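Local coordinates for DNA polymerase III subunit beta (Caulobacter crescentus, PDB 5WCE), which forms a ring-shaped head-to-tail homodimer around DNA and probably tethers DNA polymerases and other proteins to it, making synthesis processive, at residues 187-192 with 371-376; 164-169 with 181-186. All coordinates share one frame; numbering follows the deposited sequence. Where two conformers were deposited one is given.

Contact 1: 187-192 with 371-376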
loop_
_atom_site.group_PDB
_atom_site.type_symbol
_atom_site.label_atom_id
_atom_site.label_comp_id
_atom_site.label_asym_id
_atom_site.label_seq_id
_atom_site.Cartn_x
_atom_site.Cartn_y
_atom_site.Cartn_z
ATOM N N HIS A 187 19.022 13.828 -14.560
ATOM C CA HIS A 187 18.627 12.955 -15.680
ATOM C C HIS A 187 17.539 13.556 -16.556
ATOM O O HIS A 187 17.355 13.177 -17.725
ATOM C CB HIS A 187 18.166 11.597 -15.145
ATOM C CG HIS A 187 19.167 10.912 -14.267
ATOM N ND1 HIS A 187 20.242 10.217 -14.770
ATOM C CD2 HIS A 187 19.262 10.825 -12.920
ATOM C CE1 HIS A 187 20.937 9.712 -13.771
ATOM N NE2 HIS A 187 20.374 10.081 -12.636
ATOM N N ARG A 188 16.763 14.476 -15.988
ATOM C CA ARG A 188 15.667 15.128 -16.663
ATOM C C ARG A 188 15.315 16.396 -15.865
ATOM O O ARG A 188 15.821 16.572 -14.747
ATOM C CB ARG A 188 14.467 14.209 -16.773
ATOM C CG ARG A 188 14.270 13.161 -15.644
ATOM C CD ARG A 188 13.571 13.767 -14.468
ATOM N NE ARG A 188 13.341 12.811 -13.376
ATOM C CZ ARG A 188 12.297 12.014 -13.265
ATOM N NH1 ARG A 188 11.375 11.952 -14.227
ATOM N NH2 ARG A 188 12.220 11.216 -12.198
ATOM N N LEU A 189 14.512 17.241 -16.466
ATOM C CA LEU A 189 14.180 18.522 -15.896
ATOM C C LEU A 189 12.705 18.831 -16.092
ATOM O O LEU A 189 12.046 18.480 -17.139
ATOM C CB LEU A 189 15.080 19.600 -16.484
ATOM C CG LEU A 189 14.879 21.056 -16.000
ATOM C CD1 LEU A 189 16.190 21.826 -15.959
ATOM C CD2 LEU A 189 13.843 21.799 -16.882
ATOM N N ALA A 190 12.173 19.564 -15.129
ATOM C CA ALA A 190 10.800 20.064 -15.193
ATOM C C ALA A 190 10.761 21.514 -14.807
ATOM O O ALA A 190 11.454 21.930 -13.860
ATOM C CB ALA A 190 9.895 19.272 -14.298
ATOM N N LEU A 191 9.987 22.296 -15.561
ATOM C CA LEU A 191 9.872 23.716 -15.356
ATOM C C LEU A 191 8.383 24.078 -15.418
ATOM O O LEU A 191 7.654 23.619 -16.335
ATOM C CB LEU A 191 10.691 24.463 -16.410
ATOM C CG LEU A 191 10.655 26.002 -16.429
ATOM C CD1 LEU A 191 11.858 26.581 -17.145
ATOM C CD2 LEU A 191 9.388 26.614 -17.003
ATOM N N ALA A 192 7.923 24.887 -14.454
ATOM C CA ALA A 192 6.582 25.435 -14.478
ATOM C C ALA A 192 6.600 26.854 -13.972
ATOM O O ALA A 192 7.403 27.208 -13.085
ATOM C CB ALA A 192 5.631 24.584 -13.678
ATOM N N LYS A 371 7.744 23.486 -19.289
ATOM C CA LYS A 371 8.725 22.888 -20.206
ATOM C C LYS A 371 9.265 21.634 -19.560
ATOM O O LYS A 371 9.594 21.628 -18.351
ATOM C CB LYS A 371 9.873 23.870 -20.541
ATOM C CG LYS A 371 9.427 25.084 -21.323
ATOM C CD LYS A 371 10.607 26.024 -21.616
ATOM C CE LYS A 371 10.233 27.313 -22.365
ATOM N NZ LYS A 371 9.798 28.408 -21.461
ATOM N N TYR A 372 9.426 20.564 -20.359
ATOM C CA TYR A 372 10.126 19.367 -19.893
ATOM C C TYR A 372 11.339 19.060 -20.802
ATOM O O TYR A 372 11.308 19.295 -22.023
ATOM C CB TYR A 372 9.212 18.175 -19.827
ATOM C CG TYR A 372 8.066 18.471 -18.905
ATOM C CD1 TYR A 372 8.230 18.377 -17.524
ATOM C CD2 TYR A 372 6.865 18.936 -19.400
ATOM C CE1 TYR A 372 7.179 18.729 -16.673
ATOM C CE2 TYR A 372 5.840 19.327 -18.541
ATOM C CZ TYR A 372 6.039 19.194 -17.170
ATOM O OH TYR A 372 5.017 19.546 -16.272
ATOM N N VAL A 373 12.396 18.612 -20.164
ATOM C CA VAL A 373 13.621 18.250 -20.841
ATOM C C VAL A 373 13.915 16.773 -20.471
ATOM O O VAL A 373 13.919 16.379 -19.265
ATOM C CB VAL A 373 14.826 19.135 -20.497
ATOM C CG1 VAL A 373 16.015 18.786 -21.378
ATOM C CG2 VAL A 373 14.505 20.612 -20.691
ATOM N N LEU A 374 14.126 15.982 -21.519
ATOM C CA LEU A 374 14.596 14.594 -21.424
ATOM C C LEU A 374 15.988 14.483 -22.007
ATOM O O LEU A 374 16.249 15.052 -23.071
ATOM C CB LEU A 374 13.694 13.644 -22.202
ATOM C CG LEU A 374 12.266 13.541 -21.648
ATOM C CD1 LEU A 374 11.321 12.937 -22.688
ATOM C CD2 LEU A 374 12.274 12.787 -20.347
ATOM N N MET A 375 16.837 13.752 -21.273
ATOM C CA MET A 375 18.206 13.536 -21.677
ATOM C C MET A 375 18.295 12.156 -22.342
ATOM O O MET A 375 17.831 11.168 -21.799
ATOM C CB MET A 375 19.116 13.648 -20.476
ATOM C CG MET A 375 18.925 14.992 -19.735
ATOM S SD MET A 375 19.235 16.410 -20.808
ATOM C CE MET A 375 20.978 16.097 -21.063
ATOM N N PRO A 376 18.865 12.100 -23.538
ATOM C CA PRO A 376 18.888 10.802 -24.199
ATOM C C PRO A 376 19.973 9.900 -23.691
ATOM O O PRO A 376 20.897 10.320 -23.000
ATOM C CB PRO A 376 19.097 11.166 -25.667
ATOM C CG PRO A 376 20.000 12.356 -25.597
ATOM C CD PRO A 376 19.498 13.133 -24.390
HETATM O O HOH W 1 15.735 11.935 -19.478
HETATM O O HOH W 2 11.606 15.855 -17.932
#

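Contact 2: 164-169 with 181-186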
loop_
_atom_site.group_PDB
_atom_site.type_symbol
_atom_site.label_atom_id
_atom_site.label_comp_id
_atom_site.label_asym_id
_atom_site.label_seq_id
_atom_site.Cartn_x
_atom_site.Cartn_y
_atom_site.Cartn_z
ATOM N N ASN A 164 18.397 18.242 -4.740
ATOM C CA ASN A 164 17.405 17.591 -3.912
ATOM C C ASN A 164 16.369 18.605 -3.420
ATOM O O ASN A 164 15.828 18.446 -2.350
ATOM C CB ASN A 164 18.051 16.843 -2.719
ATOM C CG ASN A 164 19.193 15.920 -3.159
ATOM O OD1 ASN A 164 19.264 15.518 -4.323
ATOM N ND2 ASN A 164 20.117 15.635 -2.250
ATOM N N GLY A 165 16.081 19.631 -4.214
ATOM C CA GLY A 165 14.949 20.494 -3.925
ATOM C C GLY A 165 14.490 21.247 -5.160
ATOM O O GLY A 165 15.008 21.028 -6.261
ATOM N N LEU A 166 13.519 22.127 -4.958
ATOM C CA LEU A 166 12.806 22.790 -6.040
ATOM C C LEU A 166 13.275 24.228 -6.089
ATOM O O LEU A 166 13.191 24.926 -5.075
ATOM C CB LEU A 166 11.302 22.699 -5.782
ATOM C CG LEU A 166 10.389 23.307 -6.874
ATOM C CD1 LEU A 166 10.475 22.445 -8.124
ATOM C CD2 LEU A 166 8.960 23.364 -6.360
ATOM N N TYR A 167 13.837 24.646 -7.226
ATOM C CA TYR A 167 14.399 25.979 -7.335
ATOM C C TYR A 167 13.291 26.981 -7.653
ATOM O O TYR A 167 12.735 26.974 -8.770
ATOM C CB TYR A 167 15.508 26.036 -8.388
ATOM C CG TYR A 167 16.177 27.375 -8.527
ATOM C CD1 TYR A 167 16.668 28.051 -7.413
ATOM C CD2 TYR A 167 16.358 27.967 -9.770
ATOM C CE1 TYR A 167 17.298 29.271 -7.538
ATOM C CE2 TYR A 167 16.985 29.196 -9.919
ATOM C CZ TYR A 167 17.440 29.843 -8.812
ATOM O OH TYR A 167 18.075 31.042 -8.956
ATOM N N VAL A 168 12.964 27.830 -6.673
ATOM C CA VAL A 168 11.875 28.788 -6.781
ATOM C C VAL A 168 12.476 30.157 -6.925
ATOM O O VAL A 168 13.260 30.570 -6.101
ATOM C CB VAL A 168 10.888 28.692 -5.603
ATOM C CG1 VAL A 168 9.814 29.753 -5.742
ATOM C CG2 VAL A 168 10.331 27.302 -5.506
ATOM N N HIS A 169 12.166 30.824 -8.041
ATOM C CA HIS A 169 12.737 32.075 -8.410
ATOM C C HIS A 169 11.878 32.848 -9.416
ATOM O O HIS A 169 10.928 32.301 -9.981
ATOM C CB HIS A 169 14.133 31.884 -9.032
ATOM C CG HIS A 169 14.133 31.056 -10.290
ATOM N ND1 HIS A 169 13.656 29.758 -10.334
ATOM C CD2 HIS A 169 14.553 31.346 -11.544
ATOM C CE1 HIS A 169 13.775 29.295 -11.572
ATOM N NE2 HIS A 169 14.327 30.236 -12.318
ATOM N N ALA A 181 9.266 27.583 -10.976
ATOM C CA ALA A 181 9.793 26.461 -10.239
ATOM C C ALA A 181 10.506 25.523 -11.224
ATOM O O ALA A 181 9.921 25.161 -12.262
ATOM C CB ALA A 181 8.681 25.737 -9.523
ATOM N N VAL A 182 11.745 25.170 -10.910
ATOM C CA VAL A 182 12.552 24.245 -11.742
ATOM C C VAL A 182 13.070 23.101 -10.860
ATOM O O VAL A 182 13.576 23.333 -9.749
ATOM C CB VAL A 182 13.741 24.915 -12.421
ATOM C CG1 VAL A 182 14.628 23.875 -13.103
ATOM C CG2 VAL A 182 13.273 25.929 -13.443
ATOM N N ALA A 183 12.870 21.869 -11.328
ATOM C CA ALA A 183 13.375 20.675 -10.642
ATOM C C ALA A 183 14.215 19.880 -11.632
ATOM O O ALA A 183 13.848 19.756 -12.809
ATOM C CB ALA A 183 12.233 19.813 -10.148
ATOM N N THR A 184 15.319 19.370 -11.177
ATOM C CA THR A 184 16.130 18.418 -11.950
ATOM C C THR A 184 16.897 17.465 -11.007
ATOM O O THR A 184 17.362 17.847 -9.924
ATOM C CB THR A 184 17.076 19.117 -12.934
ATOM O OG1 THR A 184 17.747 18.131 -13.735
ATOM C CG2 THR A 184 18.074 20.021 -12.284
ATOM N N ASP A 185 17.062 16.240 -11.468
ATOM C CA ASP A 185 17.810 15.212 -10.739
ATOM C C ASP A 185 19.049 14.804 -11.489
ATOM O O ASP A 185 19.631 13.783 -11.187
ATOM C CB ASP A 185 16.895 13.993 -10.510
ATOM C CG ASP A 185 16.422 13.353 -11.792
ATOM O OD1 ASP A 185 16.797 13.825 -12.898
ATOM O OD2 ASP A 185 15.685 12.366 -11.678
ATOM N N GLY A 186 19.454 15.609 -12.460
ATOM C CA GLY A 186 20.563 15.274 -13.303
ATOM C C GLY A 186 20.226 14.405 -14.507
ATOM O O GLY A 186 21.059 14.265 -15.389
HETATM O O HOH W 3 15.859 19.776 -8.467
#

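Contact 1: 187-192 with 371-376
Strand 188-192 of the central domain pairs antiparallel with strand 371-374 of the C-terminal domain, Leu-189 facing Val-373 and Leu-191 facing Lys-371 in hydrogen-bonded pairs. Leu-189 N to Val-373 O and Val-373 N to Leu-189 O are both 3.0 Å; Leu-191 N reaches Lys-371 O at 2.9 Å in a more bent bond (139° at the hydrogen). Water 2 donates to Leu-189 O and Val-373 O as well, giving each carbonyl a second donor. Farther along, water 1 bridges His-187 O and Met-375 N. On the face of Leu-189 and Val-373 the two side chains cross obliquely, Leu-189 CD2 4.0 Å from Val-373 CG2. On the other face Tyr-372, its CG anti to the carbonyl carbon (chi1 -59°), sets its ring obliquely beside Ala-190, Tyr-372 CE1 lying 3.6 Å from Ala-190 CB, and its hydroxyl bonds Lys-149 O. A leucine here would probably leave Lys-149 O without that donor and open a gap beside Ala-190. Arg-188 brings CB to 3.3 Å from Val-373 O, then leads its guanidinium away to salt bridges with Asp-185 and Asp-339. Helix 334-343 packs on this face, the helix-on-sheet layering typical of DNA sliding clamps, here at a sheet shared by two domains.

Contact 2: 164-169 with 181-186
With CG anti to its backbone N (chi1 -178°), Leu-166 swings its branches across to the neighbouring strand: CD1 lies 3.8 Å from Ala-183 CB and CD2 lies 4.0 Å from Ala-181 CB, so one leucine straddles two alanines. His-169 instead has CG between the backbone N and the carbonyl carbon (chi1 61°), which brings its ring alongside Tyr-167 and toward Val-182. There CE1 meets Val-182 CG2 edge-on at 3.9 Å, and Tyr-167 CE2 sits over the centre of one ring face. Tyr-167 and Val-182 form the hydrogen-bonded pair, Tyr-167 N to Val-182 O at 2.9 Å and Val-182 N to Tyr-167 O at 3.0 Å. Tyr-167 O also receives a weak bond from His-169 ND1 and a CA-H contact from Ala-181 CA at 3.3 Å. Toward Gly-165 the strands, 152° apart in direction, splay; water 3 accepts from Thr-184 N at 2.8 Å and probably donates to Gly-165 O. His-169 NE2 is bonded to Tyr-257 OH, and the Tyr-167 ring stacks on Phe-254. The imidazole is thus held from both nitrogens, one of them weakly, which would limit its rotation, while on the other face the Leu-166 side chain adds apolar packing against the two alanines.

Overall arrangement
The two contacts lie in one antiparallel sheet, separated by the pairing of 176-184 with 188-195, in the order 165-173, 176-184, 188-195, 370-374, with their centres 11 Å apart. Contact 2 closes a local hairpin; contact 1 joins segments 179 residues apart and carries the sheet into the C-terminal domain. Between them, Ala-190 N to Ala-183 O (2.9 Å) and Ala-192 O to Ala-181 N (2.8 Å) are probable hydrogen bonds, and Val-182 packs against Leu-189 and Leu-191. The connecting turn is tied by Thr-184 OG1 to Arg-188 O. Helices 210-220 and 334-343 touch Leu-166 and Tyr-372 respectively; in sliding clamps such helices line the DNA channel, and the sheets form the outer layer.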